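Long-range contact in phosphoribulokinase 1 (Rhodobacter sphaeroides, PDB 1A7J), which catalyses the ATP-dependent phosphorylation of D-ribulose 5-phosphate to D-ribulose 1,5-bisphosphate in the Calvin cycle: residues Ser200-Val212 against Pro224-Arg236. Residues are numbered along the deposited sequence; the frame is centred on the assembly and turned at random.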
# COMPACT_ATOMS: atom_id res chain seq x y z
N SER A 200 8.21 6.37 -7.42
CA SER A 200 9.58 6.51 -7.89
C SER A 200 10.55 6.26 -6.75
O SER A 200 11.75 6.37 -6.95
CB SER A 200 9.81 7.91 -8.44
OG SER A 200 8.70 8.35 -9.19
N GLN A 201 10.02 6.04 -5.55
CA GLN A 201 10.83 5.69 -4.40
C GLN A 201 10.96 4.18 -4.22
O GLN A 201 11.84 3.70 -3.52
CB GLN A 201 10.23 6.30 -3.13
CG GLN A 201 10.13 7.81 -3.16
CD GLN A 201 11.44 8.46 -3.54
OE1 GLN A 201 12.51 8.05 -3.09
NE2 GLN A 201 11.37 9.46 -4.41
N THR A 202 10.05 3.43 -4.82
CA THR A 202 9.93 2.00 -4.56
C THR A 202 10.99 1.20 -5.32
O THR A 202 11.56 1.70 -6.27
CB THR A 202 8.52 1.52 -4.96
OG1 THR A 202 8.13 2.15 -6.19
CG2 THR A 202 7.50 1.92 -3.92
N ASP A 203 11.28 -0.02 -4.88
CA ASP A 203 12.22 -0.89 -5.56
C ASP A 203 11.54 -1.71 -6.64
O ASP A 203 12.15 -2.05 -7.64
CB ASP A 203 12.87 -1.84 -4.57
CG ASP A 203 13.82 -1.15 -3.62
OD1 ASP A 203 14.96 -0.82 -4.01
OD2 ASP A 203 13.46 -1.00 -2.44
N ILE A 204 10.33 -2.18 -6.37
CA ILE A 204 9.60 -2.98 -7.36
C ILE A 204 8.17 -2.50 -7.40
O ILE A 204 7.55 -2.40 -6.36
CB ILE A 204 9.60 -4.46 -6.98
CG1 ILE A 204 11.03 -4.96 -6.84
CG2 ILE A 204 8.89 -5.27 -8.04
CD1 ILE A 204 11.15 -6.46 -6.77
N ASN A 205 7.66 -2.16 -8.58
CA ASN A 205 6.25 -1.83 -8.69
C ASN A 205 5.50 -2.98 -9.31
O ASN A 205 5.96 -3.56 -10.27
CB ASN A 205 6.03 -0.61 -9.56
CG ASN A 205 6.54 0.66 -8.92
OD1 ASN A 205 6.45 0.84 -7.71
ND2 ASN A 205 6.94 1.60 -9.75
N PHE A 206 4.33 -3.29 -8.77
CA PHE A 206 3.35 -4.15 -9.40
C PHE A 206 2.17 -3.27 -9.83
O PHE A 206 1.51 -2.71 -8.98
CB PHE A 206 2.90 -5.18 -8.38
CG PHE A 206 3.98 -6.17 -7.98
CD1 PHE A 206 4.98 -5.81 -7.08
CD2 PHE A 206 3.98 -7.47 -8.48
CE1 PHE A 206 5.93 -6.73 -6.69
CE2 PHE A 206 4.92 -8.38 -8.09
CZ PHE A 206 5.90 -8.01 -7.20
N GLN A 207 1.92 -3.09 -11.13
CA GLN A 207 0.83 -2.20 -11.56
C GLN A 207 -0.32 -2.95 -12.20
O GLN A 207 -0.13 -3.63 -13.19
CB GLN A 207 1.33 -1.14 -12.55
CG GLN A 207 0.33 0.00 -12.73
CD GLN A 207 0.68 0.94 -13.86
OE1 GLN A 207 1.46 0.60 -14.74
NE2 GLN A 207 0.10 2.12 -13.85
N ARG A 208 -1.51 -2.84 -11.62
CA ARG A 208 -2.66 -3.61 -12.03
C ARG A 208 -3.38 -2.89 -13.14
O ARG A 208 -3.91 -1.81 -12.95
CB ARG A 208 -3.59 -3.82 -10.83
CG ARG A 208 -4.78 -4.71 -11.11
CD ARG A 208 -4.97 -5.77 -10.03
NE ARG A 208 -5.09 -7.12 -10.60
CZ ARG A 208 -4.90 -8.25 -9.92
NH1 ARG A 208 -4.83 -8.24 -8.59
NH2 ARG A 208 -4.83 -9.41 -10.55
N VAL A 209 -3.39 -3.49 -14.32
CA VAL A 209 -3.90 -2.84 -15.53
C VAL A 209 -5.06 -3.65 -16.10
O VAL A 209 -4.84 -4.77 -16.57
CB VAL A 209 -2.84 -2.83 -16.61
CG1 VAL A 209 -3.11 -1.75 -17.58
CG2 VAL A 209 -1.50 -2.69 -16.00
N PRO A 210 -6.28 -3.08 -16.20
CA PRO A 210 -7.35 -3.93 -16.71
C PRO A 210 -7.26 -4.06 -18.21
O PRO A 210 -7.12 -3.07 -18.91
CB PRO A 210 -8.61 -3.19 -16.32
CG PRO A 210 -8.23 -2.39 -15.22
CD PRO A 210 -6.86 -1.90 -15.56
N VAL A 211 -7.56 -5.24 -18.70
CA VAL A 211 -7.58 -5.43 -20.12
C VAL A 211 -9.06 -5.55 -20.51
O VAL A 211 -9.42 -6.19 -21.49
CB VAL A 211 -6.73 -6.66 -20.46
CG1 VAL A 211 -7.53 -7.91 -20.40
CG2 VAL A 211 -6.11 -6.47 -21.78
N VAL A 212 -9.90 -4.85 -19.75
CA VAL A 212 -11.24 -4.54 -20.20
C VAL A 212 -11.51 -3.05 -20.14
O VAL A 212 -10.72 -2.29 -19.57
CB VAL A 212 -12.28 -5.24 -19.36
CG1 VAL A 212 -12.06 -6.70 -19.40
CG2 VAL A 212 -12.21 -4.73 -17.94
N PRO A 224 -13.38 -4.92 -12.48
CA PRO A 224 -12.53 -5.85 -13.22
C PRO A 224 -11.82 -6.86 -12.33
O PRO A 224 -10.98 -6.49 -11.52
CB PRO A 224 -11.54 -4.92 -13.90
CG PRO A 224 -12.30 -3.66 -14.09
CD PRO A 224 -13.12 -3.52 -12.86
N THR A 225 -12.14 -8.13 -12.51
CA THR A 225 -11.57 -9.22 -11.71
C THR A 225 -10.09 -9.40 -12.01
O THR A 225 -9.60 -8.85 -12.97
CB THR A 225 -12.29 -10.57 -11.99
OG1 THR A 225 -12.10 -10.94 -13.36
CG2 THR A 225 -13.78 -10.44 -11.73
N ALA A 226 -9.40 -10.22 -11.25
CA ALA A 226 -8.02 -10.54 -11.60
C ALA A 226 -7.90 -11.03 -13.03
O ALA A 226 -6.99 -10.65 -13.75
CB ALA A 226 -7.44 -11.57 -10.63
N ASP A 227 -8.84 -11.84 -13.46
CA ASP A 227 -8.71 -12.47 -14.76
C ASP A 227 -8.77 -11.43 -15.87
O ASP A 227 -8.14 -11.61 -16.91
CB ASP A 227 -9.80 -13.51 -14.98
CG ASP A 227 -9.83 -14.02 -16.38
OD1 ASP A 227 -8.90 -14.75 -16.76
OD2 ASP A 227 -10.73 -13.62 -17.14
N GLU A 228 -9.47 -10.34 -15.63
CA GLU A 228 -9.67 -9.33 -16.64
C GLU A 228 -8.63 -8.24 -16.57
O GLU A 228 -8.83 -7.17 -17.12
CB GLU A 228 -11.08 -8.73 -16.51
CG GLU A 228 -12.20 -9.78 -16.74
CD GLU A 228 -13.55 -9.37 -16.22
OE1 GLU A 228 -13.60 -8.68 -15.20
OE2 GLU A 228 -14.57 -9.75 -16.80
N SER A 229 -7.49 -8.52 -15.97
CA SER A 229 -6.41 -7.53 -15.91
C SER A 229 -5.04 -8.19 -16.10
O SER A 229 -4.96 -9.43 -16.08
CB SER A 229 -6.46 -6.80 -14.58
OG SER A 229 -6.40 -7.70 -13.49
N VAL A 230 -4.01 -7.40 -16.43
CA VAL A 230 -2.61 -7.83 -16.30
C VAL A 230 -1.87 -6.98 -15.30
O VAL A 230 -2.27 -5.85 -15.02
CB VAL A 230 -1.78 -7.78 -17.62
CG1 VAL A 230 -2.28 -8.77 -18.63
CG2 VAL A 230 -1.79 -6.38 -18.18
N VAL A 231 -0.76 -7.50 -14.80
CA VAL A 231 0.08 -6.80 -13.85
C VAL A 231 1.45 -6.63 -14.46
O VAL A 231 2.01 -7.58 -15.01
CB VAL A 231 0.22 -7.57 -12.52
CG1 VAL A 231 1.01 -6.77 -11.55
CG2 VAL A 231 -1.15 -7.85 -11.94
N VAL A 232 1.90 -5.39 -14.52
CA VAL A 232 3.25 -5.05 -14.94
C VAL A 232 4.12 -5.06 -13.69
O VAL A 232 3.81 -4.36 -12.73
CB VAL A 232 3.30 -3.63 -15.53
CG1 VAL A 232 4.63 -3.36 -16.10
CG2 VAL A 232 2.21 -3.46 -16.58
N ILE A 233 5.19 -5.85 -13.69
CA ILE A 233 6.09 -5.84 -12.55
C ILE A 233 7.39 -5.25 -13.01
O ILE A 233 8.08 -5.84 -13.81
CB ILE A 233 6.33 -7.23 -12.01
CG1 ILE A 233 5.00 -7.95 -11.84
CG2 ILE A 233 7.00 -7.15 -10.67
CD1 ILE A 233 5.14 -9.45 -11.82
N ARG A 234 7.63 -3.98 -12.67
CA ARG A 234 8.87 -3.32 -13.03
C ARG A 234 9.86 -3.25 -11.87
O ARG A 234 9.51 -2.76 -10.80
CB ARG A 234 8.60 -1.92 -13.53
CG ARG A 234 9.72 -1.43 -14.40
CD ARG A 234 9.76 0.05 -14.53
NE ARG A 234 9.94 0.65 -13.24
CZ ARG A 234 10.81 1.60 -12.97
NH1 ARG A 234 11.49 2.21 -13.94
NH2 ARG A 234 10.95 1.98 -11.72
N PHE A 235 11.09 -3.71 -12.12
CA PHE A 235 12.20 -3.61 -11.17
C PHE A 235 13.02 -2.34 -11.39
O PHE A 235 13.67 -2.19 -12.42
CB PHE A 235 13.13 -4.81 -11.27
CG PHE A 235 12.46 -6.13 -11.02
CD1 PHE A 235 11.47 -6.60 -11.88
CD2 PHE A 235 12.78 -6.89 -9.91
CE1 PHE A 235 10.82 -7.80 -11.64
CE2 PHE A 235 12.12 -8.10 -9.65
CZ PHE A 235 11.14 -8.54 -10.52
N ARG A 236 13.10 -1.50 -10.36
CA ARG A 236 14.01 -0.34 -10.32
C ARG A 236 15.37 -0.72 -10.89
O ARG A 236 15.92 -0.01 -11.73
CB ARG A 236 14.20 0.14 -8.86
CG ARG A 236 14.37 1.66 -8.67
CD ARG A 236 15.40 2.06 -7.56
NE ARG A 236 15.15 1.54 -6.20
CZ ARG A 236 14.89 2.30 -5.13
NH1 ARG A 236 14.45 3.55 -5.27
NH2 ARG A 236 14.95 1.77 -3.90
O HOH W 1 16.30 -1.12 -6.12
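Ile233 lays its CG2 methyl over one face of the Phe206 ring, 3.7 Å from the centroid and 18° off the ring normal, which meets the geometry of a CH-pi contact; Val231 CG1 lies at the ring's edge, near its plane. The first torsion of Phe206 (chi1 -67°) sets CG anti to the carbonyl carbon and leaves the ring leaning over the neighbouring strand. The Arg208 guanidinium has Val231 CG2 over one face and Ser229 OG near its edge, somewhat tilted from the guanidinium plane, where NE donates a fairly straight hydrogen bond of 3.2 Å to OG. That hydroxyl in turn donates to Ala226 O, which also accepts from Ser229 N on the same face of its carbonyl plane, so the arginine is tied to the turn before strand 229-235. At the far end Thr202 O sits over one face of the Arg236 guanidinium and a water lies in plane at its edge. Arg236 NH2 forms a salt bridge with Asp203 OD1 at 2.6 Å, from above the carboxylate, the two planes being 85° apart; the water links OD1 to NE as well. Ile204 CD1 approaches Phe235 CE2 to 3.5 Å, the two side chains running alongside each other.

Between these ends, paired backbone bonds join Asn205 with Arg234, Gln207 with Val232 and Val209 with Val230, evidence of adjacent antiparallel strands; Val209 N reaches Val230 O at 2.7 Å. The sheet face carrying Phe206, Arg208 and Ile233 packs on helix 268-284, where Leu268 and Met272 touch Phe206. Strand 204-210, bonded parallel to 150-156, closes the parallel core; 229-235 begins the antiparallel extension of this mixed-sheet P-loop kinase fold, which resembles adenylate kinase.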